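PDB 4HL7: nicotinate phosphoribosyltransferase from Vibrio cholerae, which probably catalyses the ATP-driven synthesis of nicotinate ribonucleotide from nicotinate and phosphoribosyl diphosphate, a step of NAD(+) biosynthesis. Local coordinates for residues A[312-316]-A[317-321]. Sequence-based numbering, arbitrary orientation.
Sequences LGIDP and TTKLF
Asp-315 folds its carboxylate over the start of a short 3-10 turn and meets Thr-317 there, in the loop that joins helix 298-311 to strand 320-323 of the parallel sheet. This is an Asx turn: Asp-315 OD1 accepts the Thr-317 N-H at 3.0 Å. A chi1 of -178° turns CG away from the backbone N of Asp-315 and beside its carbonyl carbon, which brings OD1 to Thr-317. Thr-317 OG1 adds a second bond, 2.7 Å to the same Asp-315 OD1, and both donors come from one face of the carboxylate, well above its plane. The backbone carbonyl of Asp-315 is likewise gripped twice by a single residue, Thr-318. Thr-318 OG1 donates to Asp-315 O in the carbonyl plane, at 2.7 Å. The Thr-318 N-H gives Asp-315 O its second bond, 3.0 Å from N to O. Lys-319 N to Pro-316 O (3.0 Å) then completes the turn before the strand begins. The buried Lys-319 chain, bent at chi2 (-62°), runs back at about a right angle to Ile-314, also buried, and its NZ is hydrogen-bonded to the backbone oxygens of Asn-286 and Tyr-288. The apolar touch between the two side chains falls just short of that ammonium, with Ile-314 CG2 3.8 Å from Lys-319 CE.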
ATOM      1  N   LEU A 312     -28.959  -1.558  -3.114  1.00 21.02           N
ATOM      2  CA  LEU A 312     -28.864  -3.022  -2.968  1.00 21.77           C
ATOM      3  C   LEU A 312     -29.508  -3.512  -1.626  1.00 21.48           C
ATOM      4  O   LEU A 312     -29.482  -4.713  -1.335  1.00 22.58           O
ATOM      5  CB  LEU A 312     -27.393  -3.455  -3.034  1.00 20.77           C
ATOM      6  CG  LEU A 312     -26.670  -3.288  -4.369  1.00 23.09           C
ATOM      7  CD1 LEU A 312     -25.273  -3.833  -4.219  1.00 24.36           C
ATOM      8  CD2 LEU A 312     -27.411  -4.029  -5.476  1.00 25.94           C
ATOM      9  N   GLY A 313     -30.072  -2.597  -0.840  1.00 18.70           N
ATOM     10  CA  GLY A 313     -30.763  -2.934   0.418  1.00 23.31           C
ATOM     11  C   GLY A 313     -29.808  -3.269   1.546  1.00 23.96           C
ATOM     12  O   GLY A 313     -30.197  -3.854   2.511  1.00 23.91           O
ATOM     13  N   ILE A 314     -28.563  -2.818   1.432  1.00 18.67           N
ATOM     14  CA  ILE A 314     -27.523  -3.029   2.466  1.00 19.93           C
ATOM     15  C   ILE A 314     -27.421  -1.786   3.334  1.00 19.56           C
ATOM     16  O   ILE A 314     -27.498  -0.680   2.857  1.00 19.88           O
ATOM     17  CB  ILE A 314     -26.164  -3.324   1.760  1.00 18.78           C
ATOM     18  CG1 ILE A 314     -26.309  -4.587   0.897  1.00 17.68           C
ATOM     19  CG2 ILE A 314     -25.001  -3.408   2.759  1.00 17.53           C
ATOM     20  CD1 ILE A 314     -25.106  -4.886   0.034  1.00 17.34           C
ATOM     21  N   ASP A 315     -27.380  -1.978   4.643  1.00 17.79           N
ATOM     22  CA  ASP A 315     -27.243  -0.887   5.599  1.00 19.83           C
ATOM     23  C   ASP A 315     -25.754  -0.429   5.659  1.00 19.35           C
ATOM     24  O   ASP A 315     -24.851  -1.186   6.112  1.00 18.70           O
ATOM     25  CB  ASP A 315     -27.699  -1.367   6.965  1.00 21.02           C
ATOM     26  CG  ASP A 315     -27.650  -0.290   8.020  1.00 25.28           C
ATOM     27  OD1 ASP A 315     -27.142   0.837   7.799  1.00 25.30           O
ATOM     28  OD2 ASP A 315     -28.130  -0.564   9.128  1.00 24.67           O
ATOM     29  N   PRO A 316     -25.484   0.774   5.189  1.00 19.60           N
ATOM     30  CA  PRO A 316     -24.047   1.214   5.107  1.00 19.83           C
ATOM     31  C   PRO A 316     -23.406   1.396   6.430  1.00 19.62           C
ATOM     32  O   PRO A 316     -22.174   1.347   6.541  1.00 17.08           O
ATOM     33  CB  PRO A 316     -24.119   2.555   4.352  1.00 22.49           C
ATOM     34  CG  PRO A 316     -25.508   2.680   3.848  1.00 27.13           C
ATOM     35  CD  PRO A 316     -26.424   1.745   4.610  1.00 21.90           C
ATOM     36  N   THR A 317     -24.224   1.553   7.497  1.00 19.35           N
ATOM     37  CA  THR A 317     -23.645   1.659   8.815  1.00 19.62           C
ATOM     38  C   THR A 317     -22.999   0.352   9.289  1.00 19.78           C
ATOM     39  O   THR A 317     -22.326   0.328  10.326  1.00 21.14           O
ATOM     40  CB  THR A 317     -24.669   2.146   9.889  1.00 22.22           C
ATOM     41  OG1 THR A 317     -25.683   1.170  10.064  1.00 23.23           O
ATOM     42  CG2 THR A 317     -25.300   3.537   9.485  1.00 23.17           C
ATOM     43  N   THR A 318     -23.234  -0.735   8.558  1.00 17.22           N
ATOM     44  CA  THR A 318     -22.585  -2.029   8.846  1.00 17.91           C
ATOM     45  C   THR A 318     -21.296  -2.228   8.006  1.00 16.71           C
ATOM     46  O   THR A 318     -20.669  -3.249   8.143  1.00 18.07           O
ATOM     47  CB  THR A 318     -23.523  -3.245   8.613  1.00 18.06           C
ATOM     48  OG1 THR A 318     -23.808  -3.396   7.206  1.00 18.23           O
ATOM     49  CG2 THR A 318     -24.824  -3.022   9.345  1.00 21.34           C
ATOM     50  N   LYS A 319     -20.977  -1.288   7.121  1.00 16.46           N
ATOM     51  CA  LYS A 319     -19.800  -1.449   6.249  1.00 16.51           C
ATOM     52  C   LYS A 319     -18.741  -0.423   6.600  1.00 16.66           C
ATOM     53  O   LYS A 319     -19.024   0.590   7.224  1.00 16.03           O
ATOM     54  CB  LYS A 319     -20.197  -1.316   4.787  1.00 16.73           C
ATOM     55  CG  LYS A 319     -21.265  -2.355   4.398  1.00 16.58           C
ATOM     56  CD  LYS A 319     -20.694  -3.784   4.566  1.00 15.91           C
ATOM     57  CE  LYS A 319     -21.718  -4.854   4.133  1.00 17.43           C
ATOM     58  NZ  LYS A 319     -21.216  -6.224   4.531  1.00 18.08           N
ATOM     59  N   LEU A 320     -17.520  -0.658   6.125  1.00 15.80           N
ATOM     60  CA  LEU A 320     -16.401   0.167   6.539  1.00 15.75           C
ATOM     61  C   LEU A 320     -15.785   0.853   5.310  1.00 15.91           C
ATOM     62  O   LEU A 320     -15.500   0.197   4.314  1.00 15.48           O
ATOM     63  CB  LEU A 320     -15.305  -0.703   7.196  1.00 15.86           C
ATOM     64  CG  LEU A 320     -13.966  -0.001   7.552  1.00 17.93           C
ATOM     65  CD1 LEU A 320     -14.231   1.079   8.616  1.00 17.32           C
ATOM     66  CD2 LEU A 320     -12.987  -1.038   8.131  1.00 20.21           C
ATOM     67  N   PHE A 321     -15.564   2.158   5.388  1.00 14.78           N
ATOM     68  CA  PHE A 321     -14.782   2.871   4.353  1.00 14.96           C
ATOM     69  C   PHE A 321     -13.408   3.146   4.920  1.00 15.69           C
ATOM     70  O   PHE A 321     -13.314   3.717   5.987  1.00 15.27           O
ATOM     71  CB  PHE A 321     -15.363   4.263   4.126  1.00 15.23           C
ATOM     72  CG  PHE A 321     -16.650   4.278   3.343  1.00 16.38           C
ATOM     73  CD1 PHE A 321     -17.089   3.127   2.657  1.00 16.24           C
ATOM     74  CD2 PHE A 321     -17.392   5.488   3.230  1.00 19.02           C
ATOM     75  CE1 PHE A 321     -18.248   3.164   1.888  1.00 18.55           C
ATOM     76  CE2 PHE A 321     -18.586   5.489   2.458  1.00 17.69           C
ATOM     77  CZ  PHE A 321     -18.984   4.348   1.820  1.00 18.93           C
TER